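Local coordinates for protein histidine utilization repressor (Pseudomonas syringae pv. tomato, PDB 2PKH) that probably represses the histidine utilization (hut) genes by binding operon DNA when inducer is absent, and is seen here as its C-terminal UTRA domain, at residues B[15-21]-B[35-41]; B[49-53]-B[102-107]; B[112-118]-B[132-138]. One frame throughout, in Å; residues are numbered along the deposited sequence.

In the fold
From the N terminus, contact 1 comes first: strand 9-20 leads into helix 22-29, and the return along strand 36-46 closes a short loop. Strand 49-59 follows directly, and contact 2 closes a much longer excursion when helix 100-106 packs on its first residues. The chain then runs into the hairpin of strands 113-123 and 126-136, which contact 3 zips. The three are in series along the chain, yet all reach the same six-stranded antiparallel sheet of the UTRA domain. Leu41 touches Ile53 between contacts 1 and 2; a salt bridge from Glu102 to Arg132 and the pairing of Ile53 with Ile134 join contacts 2 and 3. Contacts 1 and 3 do not touch.

Contact 1: residues B[15-21]-B[35-41]; sequences VLKEEAA and QRVFHSL. With EDO (1,2-ethanediol), chain O.
Extended strands 15-20 and 36-41, linked through helix 22-29, run antiparallel at 172° with axes 4.4 Å apart, an edge pairing of the UTRA-domain sheet. Val15 faces Leu41 in a hydrogen-bonded pair: Val15 N donates to Leu41 O (3.2 Å). The return bond, Leu41 N to Val15 O, is 3.0 Å. Val15 CG1 makes a CH-pi contact over the His39 ring. Leu16 opposes Ser40 in a non-hydrogen-bonded pair. Lys17 and His39 form the next hydrogen-bonded pair (His39 N to Lys17 O 2.8 Å). Glu18, opposite Phe38, carries its carboxylate diagonally to a salt bridge with the Arg36 guanidinium. Glu19 pairs with Val37 (Val37 N to Glu19 O 2.9 Å); its p chi1 brings Glu19 OE1 to 2.7 Å from ND1 of the t-rotamer His39, a His-carboxylate hydrogen bond. O1 of a bound 1,2-ethanediol, probably from the crystallisation liquor, donates a hydrogen bond to Glu19 OE2 (2.8 Å). Past Ala20, Ala21 N bonds Gln35 O at 2.8 Å. Strand 9-20 is one of the two outermost strands of the sheet within this chain; strand 49-59 flanks the other edge of 36-46, where Asp55 OD1 is hydrogen-bonded to His39 NE2 and Phe57 stacks on the His39 ring.

Contact 2: residues B[49-53]-B[102-107]; sequences IPVQI and ECKLLQ. With EDO (1,2-ethanediol), chain N.
Helix 102-106 packs on residues 50-53, in the first half of strand 49-59, seating helix 100-106 on the antiparallel sheet of the UTRA domain; the segment axes are 8.8 Å apart and their directions at 132°. Two strand residues do most of the filling. Pro50, its CB directed toward the helix, is a blunt knob set against the helix C terminus: Pro50 CB lies 3.3 Å from Leu106 O and 4.1 Å from Leu106 CD2, and Gln107 NE2 abuts the CG corner of the ring, 3.2 Å from Pro50 CG. Ile53 is the longer bump. In its m, t rotamer CD1 reaches into the hollow lined by Glu102, Leu105 and Leu106, 3.9 Å from Glu102 CG and 3.7 Å from Leu105 CD1, with CG1 3.7 Å from Leu106 CG. In return Leu106, also m, t, extends CD2 over the strand backbone to 3.9 Å from Gln52 N. Val51 and Gln52 point away; both face His44, forming a classic beta bulge. The helix finishes in a Schellman motif, Gln107 having positive phi (50°) and its N 3.2 Å from Lys104 O. Strands 36-46 and 126-136 flank strand 49-59, and Arg139 ties Pro50 O to Leu106 O by hydrogen bonds.

Contact 3: residues B[112-118]-B[132-138]; sequences EPCLLIR and RLIHPGS
Strands 113-118 and 132-136 cross at 156°, antiparallel, with axes 4.5 Å apart. Arg132 opens the second strand opposite Arg118; its extended side chain passes Leu116, whose CD1 is 3.7 Å from Arg132 CG, on the way to a salt bridge with Glu102. Leu133 pairs with Ile117 (Leu133 N to Ile117 O 2.7 Å, Ile117 N to Leu133 O 2.9 Å). Ile134 and Leu116 form a non-hydrogen-bonded pair, and Ile134 CG1 meets Cys114 CB at 3.8 Å. This is the beta hairpin of strands 113-123 and 126-136 in the UTRA-domain sheet, flanked by strands 88-97 and 49-59; Pro113 and Leu115 also pack against their counterparts in the second subunit. His135 pairs with Leu115 (2.9 Å for both His135 N to Leu115 O and Leu115 N to His135 O), while its NE2 lies 3.6 Å from Ile117 CD1. Beyond Pro136 the strand turns off: Gly137 N bonds Pro113 O at 2.8 Å, and Glu112 OE2 accepts hydrogen bonds from Ser138 N (2.8 Å) and Ser138 OG (2.5 Å).

Contact 1: residues B[15-21]-B[35-41]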
loop_
_atom_site.group_PDB
_atom_site.type_symbol
_atom_site.label_atom_id
_atom_site.label_comp_id
_atom_site.label_asym_id
_atom_site.label_seq_id
_atom_site.Cartn_x
_atom_site.Cartn_y
_atom_site.Cartn_z
ATOM N N VAL B 15 -2.870 13.498 -28.458
ATOM C CA VAL B 15 -3.525 12.432 -29.220
ATOM C C VAL B 15 -4.855 12.088 -28.573
ATOM O O VAL B 15 -5.004 11.982 -27.345
ATOM C CB VAL B 15 -2.596 11.172 -29.338
ATOM C CG1 VAL B 15 -3.262 10.032 -30.050
ATOM C CG2 VAL B 15 -1.350 11.566 -30.072
ATOM N N LEU B 16 -5.882 12.038 -29.387
ATOM C CA LEU B 16 -7.196 11.473 -28.984
ATOM C C LEU B 16 -7.899 10.897 -30.241
ATOM O O LEU B 16 -8.518 11.642 -30.999
ATOM C CB LEU B 16 -8.086 12.543 -28.322
ATOM C CG LEU B 16 -9.404 12.024 -27.676
ATOM C CD1 LEU B 16 -9.232 11.112 -26.503
ATOM C CD2 LEU B 16 -10.220 13.232 -27.267
ATOM N N LYS B 17 -7.847 9.563 -30.374
ATOM C CA LYS B 17 -8.198 8.866 -31.668
ATOM C C LYS B 17 -8.524 7.411 -31.488
ATOM O O LYS B 17 -8.074 6.753 -30.529
ATOM C CB LYS B 17 -7.070 8.990 -32.675
ATOM C CG LYS B 17 -5.822 8.170 -32.456
ATOM C CD LYS B 17 -4.689 8.821 -33.247
ATOM C CE LYS B 17 -3.274 8.155 -33.092
ATOM N NZ LYS B 17 -3.343 6.929 -33.945
ATOM N N GLU B 18 -9.329 6.897 -32.421
ATOM C CA GLU B 18 -9.560 5.487 -32.490
ATOM C C GLU B 18 -8.493 4.899 -33.383
ATOM O O GLU B 18 -8.116 5.527 -34.372
ATOM C CB GLU B 18 -10.912 5.318 -33.172
ATOM C CG GLU B 18 -11.432 3.973 -33.143
ATOM C CD GLU B 18 -12.822 3.928 -33.816
ATOM O OE1 GLU B 18 -13.717 4.791 -33.548
ATOM O OE2 GLU B 18 -12.978 3.030 -34.620
ATOM N N GLU B 19 -8.025 3.686 -33.079
ATOM C CA GLU B 19 -7.050 3.028 -33.956
ATOM C C GLU B 19 -7.163 1.522 -33.709
ATOM O O GLU B 19 -7.772 1.108 -32.734
ATOM C CB GLU B 19 -5.650 3.492 -33.613
ATOM C CG GLU B 19 -5.355 3.185 -32.096
ATOM C CD GLU B 19 -4.085 3.793 -31.583
ATOM O OE1 GLU B 19 -3.972 5.020 -31.714
ATOM O OE2 GLU B 19 -3.233 3.098 -30.956
ATOM N N ALA B 20 -6.515 0.707 -34.542
ATOM C CA ALA B 20 -6.394 -0.748 -34.265
ATOM C C ALA B 20 -5.573 -1.046 -32.983
ATOM O O ALA B 20 -4.541 -0.386 -32.681
ATOM C CB ALA B 20 -5.785 -1.522 -35.539
ATOM N N ALA B 21 -5.988 -2.066 -32.242
ATOM C CA ALA B 21 -5.288 -2.465 -31.055
ATOM C C ALA B 21 -3.843 -2.703 -31.400
ATOM O O ALA B 21 -2.951 -2.273 -30.673
ATOM C CB ALA B 21 -5.887 -3.795 -30.457
ATOM N N GLN B 35 -9.037 -5.124 -33.633
ATOM C CA GLN B 35 -10.187 -4.502 -32.976
ATOM C C GLN B 35 -9.878 -3.059 -32.625
ATOM O O GLN B 35 -8.730 -2.716 -32.386
ATOM C CB GLN B 35 -10.489 -5.232 -31.676
ATOM C CG GLN B 35 -11.938 -5.468 -31.529
ATOM C CD GLN B 35 -12.249 -6.828 -30.944
ATOM O OE1 GLN B 35 -13.187 -7.507 -31.398
ATOM N NE2 GLN B 35 -11.478 -7.246 -29.953
ATOM N N ARG B 36 -10.902 -2.214 -32.588
ATOM C CA ARG B 36 -10.672 -0.800 -32.351
ATOM C C ARG B 36 -10.575 -0.458 -30.866
ATOM O O ARG B 36 -11.330 -0.978 -30.039
ATOM C CB ARG B 36 -11.699 0.085 -33.008
ATOM C CG ARG B 36 -12.306 -0.427 -34.353
ATOM C CD ARG B 36 -11.293 -0.973 -35.376
ATOM N NE ARG B 36 -10.151 -0.141 -35.778
ATOM C CZ ARG B 36 -10.146 1.181 -35.959
ATOM N NH1 ARG B 36 -9.034 1.767 -36.399
ATOM N NH2 ARG B 36 -11.238 1.908 -35.737
ATOM N N VAL B 37 -9.611 0.392 -30.559
ATOM C CA VAL B 37 -9.360 0.829 -29.197
ATOM C C VAL B 37 -9.316 2.348 -29.277
ATOM O O VAL B 37 -9.104 2.915 -30.366
ATOM C CB VAL B 37 -8.005 0.336 -28.620
ATOM C CG1 VAL B 37 -7.982 -1.193 -28.462
ATOM C CG2 VAL B 37 -6.807 0.877 -29.392
ATOM N N PHE B 38 -9.511 3.010 -28.151
ATOM C CA PHE B 38 -9.299 4.483 -28.105
ATOM C C PHE B 38 -7.982 4.806 -27.465
ATOM O O PHE B 38 -7.541 4.077 -26.585
ATOM C CB PHE B 38 -10.432 5.165 -27.326
ATOM C CG PHE B 38 -11.792 4.910 -27.882
ATOM C CD1 PHE B 38 -12.009 4.938 -29.265
ATOM C CD2 PHE B 38 -12.878 4.761 -27.022
ATOM C CE1 PHE B 38 -13.290 4.817 -29.800
ATOM C CE2 PHE B 38 -14.162 4.632 -27.545
ATOM C CZ PHE B 38 -14.379 4.649 -28.940
ATOM N N HIS B 39 -7.333 5.862 -27.935
ATOM C CA HIS B 39 -5.938 6.116 -27.582
ATOM C C HIS B 39 -5.829 7.627 -27.269
ATOM O O HIS B 39 -6.156 8.444 -28.113
ATOM C CB HIS B 39 -5.038 5.771 -28.795
ATOM C CG HIS B 39 -3.589 6.054 -28.563
ATOM N ND1 HIS B 39 -2.670 6.166 -29.582
ATOM C CD2 HIS B 39 -2.933 6.384 -27.435
ATOM C CE1 HIS B 39 -1.503 6.511 -29.083
ATOM N NE2 HIS B 39 -1.624 6.606 -27.776
ATOM N N SER B 40 -5.376 7.976 -26.067
ATOM C CA SER B 40 -5.099 9.306 -25.742
ATOM C C SER B 40 -3.598 9.433 -25.333
ATOM O O SER B 40 -3.049 8.548 -24.683
ATOM C CB SER B 40 -6.045 9.843 -24.603
ATOM O OG SER B 40 -5.916 9.071 -23.376
ATOM N N LEU B 41 -2.974 10.536 -25.710
ATOM C CA LEU B 41 -1.613 10.874 -25.195
ATOM C C LEU B 41 -1.712 12.295 -24.674
ATOM O O LEU B 41 -2.030 13.239 -25.424
ATOM C CB LEU B 41 -0.524 10.754 -26.300
ATOM C CG LEU B 41 0.888 10.728 -25.641
ATOM C CD1 LEU B 41 1.841 9.967 -26.615
ATOM C CD2 LEU B 41 1.259 12.090 -25.383
HETATM C C1 EDO O . -0.761 4.751 -32.775
HETATM O O1 EDO O . -0.664 4.200 -31.435
HETATM C C2 EDO O . -0.797 6.294 -32.766
HETATM O O2 EDO O . 0.463 6.894 -32.360
#

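Contact 2: residues B[49-53]-B[102-107]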
loop_
_atom_site.group_PDB
_atom_site.type_symbol
_atom_site.label_atom_id
_atom_site.label_comp_id
_atom_site.label_asym_id
_atom_site.label_seq_id
_atom_site.Cartn_x
_atom_site.Cartn_y
_atom_site.Cartn_z
ATOM N N ILE B 49 5.420 23.018 -15.389
ATOM C CA ILE B 49 6.553 22.168 -15.751
ATOM C C ILE B 49 6.019 20.755 -16.044
ATOM O O ILE B 49 5.215 20.227 -15.236
ATOM C CB ILE B 49 7.563 22.053 -14.596
ATOM C CG1 ILE B 49 7.924 23.444 -14.022
ATOM C CG2 ILE B 49 8.761 21.273 -15.087
ATOM C CD1 ILE B 49 8.676 23.403 -12.671
ATOM N N PRO B 50 6.434 20.157 -17.186
ATOM C CA PRO B 50 5.997 18.818 -17.534
ATOM C C PRO B 50 6.342 17.820 -16.420
ATOM O O PRO B 50 7.483 17.784 -15.972
ATOM C CB PRO B 50 6.791 18.540 -18.806
ATOM C CG PRO B 50 6.998 19.934 -19.454
ATOM C CD PRO B 50 7.164 20.820 -18.321
ATOM N N VAL B 51 5.382 16.991 -16.026
ATOM C CA VAL B 51 5.690 15.968 -14.994
ATOM C C VAL B 51 5.408 14.570 -15.444
ATOM O O VAL B 51 5.911 13.618 -14.860
ATOM C CB VAL B 51 5.013 16.225 -13.628
ATOM C CG1 VAL B 51 5.514 17.593 -13.012
ATOM C CG2 VAL B 51 3.515 16.294 -13.773
ATOM N N GLN B 52 4.567 14.429 -16.482
ATOM C CA GLN B 52 4.183 13.040 -16.926
ATOM C C GLN B 52 3.730 13.050 -18.332
ATOM O O GLN B 52 3.034 13.962 -18.693
ATOM C CB GLN B 52 2.963 12.583 -16.144
ATOM C CG GLN B 52 2.764 11.082 -16.204
ATOM C CD GLN B 52 1.411 10.654 -15.680
ATOM O OE1 GLN B 52 0.414 11.082 -16.167
ATOM N NE2 GLN B 52 1.401 9.856 -14.654
ATOM N N ILE B 53 4.123 12.046 -19.126
ATOM C CA ILE B 53 3.414 11.764 -20.363
ATOM C C ILE B 53 2.519 10.541 -20.095
ATOM O O ILE B 53 3.005 9.511 -19.690
ATOM C CB ILE B 53 4.371 11.475 -21.589
ATOM C CG1 ILE B 53 5.398 12.610 -21.741
ATOM C CG2 ILE B 53 3.580 11.474 -22.921
ATOM C CD1 ILE B 53 6.357 12.365 -22.984
ATOM N N GLU B 102 10.094 12.207 -26.581
ATOM C CA GLU B 102 9.582 12.271 -25.210
ATOM C C GLU B 102 10.387 13.291 -24.378
ATOM O O GLU B 102 9.818 13.993 -23.530
ATOM C CB GLU B 102 9.658 10.883 -24.536
ATOM C CG GLU B 102 8.595 9.902 -24.990
ATOM C CD GLU B 102 8.882 8.498 -24.577
ATOM O OE1 GLU B 102 10.016 8.158 -24.238
ATOM O OE2 GLU B 102 7.941 7.715 -24.540
ATOM N N CYS B 103 11.715 13.375 -24.581
ATOM C CA CYS B 103 12.506 14.431 -23.891
ATOM C C CYS B 103 12.024 15.821 -24.274
ATOM O O CYS B 103 11.962 16.709 -23.442
ATOM C CB CYS B 103 14.017 14.308 -24.165
ATOM S SG CYS B 103 14.707 12.829 -23.510
ATOM N N LYS B 104 11.688 16.038 -25.541
ATOM C CA LYS B 104 11.201 17.348 -25.947
ATOM C C LYS B 104 9.856 17.657 -25.258
ATOM O O LYS B 104 9.664 18.741 -24.708
ATOM C CB LYS B 104 11.057 17.388 -27.499
ATOM C CG LYS B 104 12.447 17.294 -28.195
ATOM C CD LYS B 104 12.361 17.378 -29.714
ATOM C CE LYS B 104 13.482 16.599 -30.416
ATOM N NZ LYS B 104 12.918 15.347 -31.143
ATOM N N LEU B 105 8.938 16.700 -25.265
ATOM C CA LEU B 105 7.634 16.872 -24.604
ATOM C C LEU B 105 7.738 17.142 -23.098
ATOM O O LEU B 105 6.988 17.987 -22.573
ATOM C CB LEU B 105 6.748 15.647 -24.808
ATOM C CG LEU B 105 6.035 15.321 -26.129
ATOM C CD1 LEU B 105 4.938 14.346 -25.795
ATOM C CD2 LEU B 105 5.480 16.618 -26.769
ATOM N N LEU B 106 8.626 16.423 -22.397
ATOM C CA LEU B 106 8.838 16.620 -20.946
ATOM C C LEU B 106 9.804 17.743 -20.596
ATOM O O LEU B 106 10.006 18.035 -19.418
ATOM C CB LEU B 106 9.368 15.321 -20.291
ATOM C CG LEU B 106 8.389 14.139 -20.117
ATOM C CD1 LEU B 106 9.096 12.852 -19.556
ATOM C CD2 LEU B 106 7.355 14.528 -19.192
ATOM N N GLN B 107 10.381 18.393 -21.591
ATOM C CA GLN B 107 11.372 19.433 -21.333
ATOM C C GLN B 107 12.440 18.934 -20.354
ATOM O O GLN B 107 12.662 19.567 -19.309
ATOM C CB GLN B 107 10.707 20.701 -20.770
ATOM C CG GLN B 107 9.878 21.409 -21.859
ATOM C CD GLN B 107 9.114 22.580 -21.304
ATOM O OE1 GLN B 107 9.686 23.573 -20.861
ATOM N NE2 GLN B 107 7.815 22.448 -21.279
HETATM C C1 EDO N . -3.362 11.135 -13.378
HETATM O O1 EDO N . -3.535 12.508 -13.061
HETATM C C2 EDO N . -2.378 11.070 -14.555
HETATM O O2 EDO N . -2.262 9.701 -14.999
#

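Contact 3: residues B[112-118]-B[132-138]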
loop_
_atom_site.group_PDB
_atom_site.type_symbol
_atom_site.label_atom_id
_atom_site.label_comp_id
_atom_site.label_asym_id
_atom_site.label_seq_id
_atom_site.Cartn_x
_atom_site.Cartn_y
_atom_site.Cartn_z
ATOM N N GLU B 112 18.438 12.413 -18.568
ATOM C CA GLU B 112 17.613 12.386 -17.311
ATOM C C GLU B 112 16.983 10.998 -17.143
ATOM O O GLU B 112 16.291 10.556 -18.053
ATOM C CB GLU B 112 16.437 13.378 -17.411
ATOM C CG GLU B 112 15.238 13.209 -16.333
ATOM C CD GLU B 112 15.569 13.909 -15.038
ATOM O OE1 GLU B 112 16.726 14.315 -14.894
ATOM O OE2 GLU B 112 14.683 14.085 -14.204
ATOM N N PRO B 113 17.187 10.350 -15.968
ATOM C CA PRO B 113 16.568 9.083 -15.658
ATOM C C PRO B 113 15.105 9.347 -15.420
ATOM O O PRO B 113 14.744 10.316 -14.730
ATOM C CB PRO B 113 17.239 8.694 -14.345
ATOM C CG PRO B 113 17.644 10.124 -13.726
ATOM C CD PRO B 113 18.177 10.752 -14.911
ATOM N N CYS B 114 14.282 8.506 -16.055
ATOM C CA CYS B 114 12.835 8.663 -16.009
ATOM C C CYS B 114 12.256 7.407 -15.336
ATOM O O CYS B 114 12.780 6.343 -15.457
ATOM C CB CYS B 114 12.215 8.832 -17.383
ATOM S SG CYS B 114 12.631 10.418 -18.125
ATOM N N LEU B 115 11.168 7.613 -14.611
ATOM C CA LEU B 115 10.488 6.551 -13.955
ATOM C C LEU B 115 9.380 6.146 -14.979
ATOM O O LEU B 115 8.506 6.971 -15.304
ATOM C CB LEU B 115 9.833 7.077 -12.675
ATOM C CG LEU B 115 9.260 6.024 -11.703
ATOM C CD1 LEU B 115 10.368 5.092 -11.207
ATOM C CD2 LEU B 115 8.487 6.658 -10.515
ATOM N N LEU B 116 9.408 4.902 -15.404
ATOM C CA LEU B 116 8.435 4.363 -16.319
ATOM C C LEU B 116 7.505 3.446 -15.566
ATOM O O LEU B 116 7.951 2.509 -14.879
ATOM C CB LEU B 116 9.148 3.576 -17.429
ATOM C CG LEU B 116 8.172 2.880 -18.433
ATOM C CD1 LEU B 116 7.412 3.933 -19.253
ATOM C CD2 LEU B 116 8.963 2.013 -19.347
ATOM N N ILE B 117 6.215 3.716 -15.676
ATOM C CA ILE B 117 5.200 2.882 -15.026
ATOM C C ILE B 117 4.256 2.418 -16.115
ATOM O O ILE B 117 3.717 3.263 -16.883
ATOM C CB ILE B 117 4.456 3.736 -13.976
ATOM C CG1 ILE B 117 5.460 4.334 -12.961
ATOM C CG2 ILE B 117 3.381 2.910 -13.214
ATOM C CD1 ILE B 117 4.757 5.118 -11.939
ATOM N N ARG B 118 4.037 1.110 -16.184
ATOM C CA ARG B 118 3.127 0.544 -17.153
ATOM C C ARG B 118 2.056 -0.075 -16.316
ATOM O O ARG B 118 2.331 -0.883 -15.434
ATOM C CB ARG B 118 3.828 -0.516 -18.016
ATOM C CG ARG B 118 4.657 0.139 -19.082
ATOM C CD ARG B 118 5.257 -0.815 -20.046
ATOM N NE ARG B 118 6.425 -1.445 -19.476
ATOM C CZ ARG B 118 6.955 -2.569 -19.955
ATOM N NH1 ARG B 118 6.414 -3.147 -21.041
ATOM N NH2 ARG B 118 8.042 -3.093 -19.386
ATOM N N ARG B 132 0.964 3.820 -20.292
ATOM C CA ARG B 132 2.417 3.816 -20.174
ATOM C C ARG B 132 2.705 5.195 -19.698
ATOM O O ARG B 132 2.377 6.176 -20.375
ATOM C CB ARG B 132 3.038 3.608 -21.572
ATOM C CG ARG B 132 4.552 3.526 -21.594
ATOM C CD ARG B 132 5.053 3.408 -23.024
ATOM N NE ARG B 132 6.477 3.061 -22.972
ATOM C CZ ARG B 132 7.436 3.960 -23.024
ATOM N NH1 ARG B 132 7.112 5.236 -23.176
ATOM N NH2 ARG B 132 8.714 3.599 -22.945
ATOM N N LEU B 133 3.235 5.323 -18.485
ATOM C CA LEU B 133 3.354 6.693 -17.909
ATOM C C LEU B 133 4.832 6.958 -17.698
ATOM O O LEU B 133 5.534 6.153 -17.048
ATOM C CB LEU B 133 2.621 6.750 -16.556
ATOM C CG LEU B 133 1.196 6.151 -16.485
ATOM C CD1 LEU B 133 0.966 5.894 -15.014
ATOM C CD2 LEU B 133 0.342 7.272 -16.953
ATOM N N ILE B 134 5.350 8.023 -18.250
ATOM C CA ILE B 134 6.791 8.262 -18.095
ATOM C C ILE B 134 6.957 9.584 -17.382
ATOM O O ILE B 134 6.291 10.563 -17.741
ATOM C CB ILE B 134 7.579 8.048 -19.453
ATOM C CG1 ILE B 134 9.033 8.544 -19.367
ATOM C CG2 ILE B 134 6.871 8.737 -20.625
ATOM C CD1 ILE B 134 9.915 7.842 -20.584
ATOM N N HIS B 135 7.784 9.580 -16.341
ATOM C CA HIS B 135 7.935 10.752 -15.504
ATOM C C HIS B 135 9.398 11.136 -15.499
ATOM O O HIS B 135 10.212 10.236 -15.389
ATOM C CB HIS B 135 7.555 10.444 -14.061
ATOM C CG HIS B 135 6.274 9.707 -13.907
ATOM N ND1 HIS B 135 5.077 10.331 -13.595
ATOM C CD2 HIS B 135 5.989 8.401 -14.075
ATOM C CE1 HIS B 135 4.132 9.421 -13.474
ATOM N NE2 HIS B 135 4.649 8.244 -13.782
ATOM N N PRO B 136 9.725 12.457 -15.570
ATOM C CA PRO B 136 11.134 12.765 -15.209
ATOM C C PRO B 136 11.486 12.363 -13.759
ATOM O O PRO B 136 10.759 12.649 -12.826
ATOM C CB PRO B 136 11.229 14.283 -15.421
ATOM C CG PRO B 136 9.976 14.667 -16.285
ATOM C CD PRO B 136 8.941 13.695 -15.834
ATOM N N GLY B 137 12.572 11.667 -13.602
ATOM C CA GLY B 137 12.917 11.104 -12.313
ATOM C C GLY B 137 13.140 12.193 -11.279
ATOM O O GLY B 137 12.936 11.971 -10.076
ATOM N N SER B 138 13.482 13.390 -11.754
ATOM C CA SER B 138 13.654 14.524 -10.799
ATOM C C SER B 138 12.328 15.142 -10.380
ATOM O O SER B 138 12.323 16.015 -9.513
ATOM C CB SER B 138 14.537 15.620 -11.411
ATOM O OG SER B 138 14.110 16.067 -12.713
#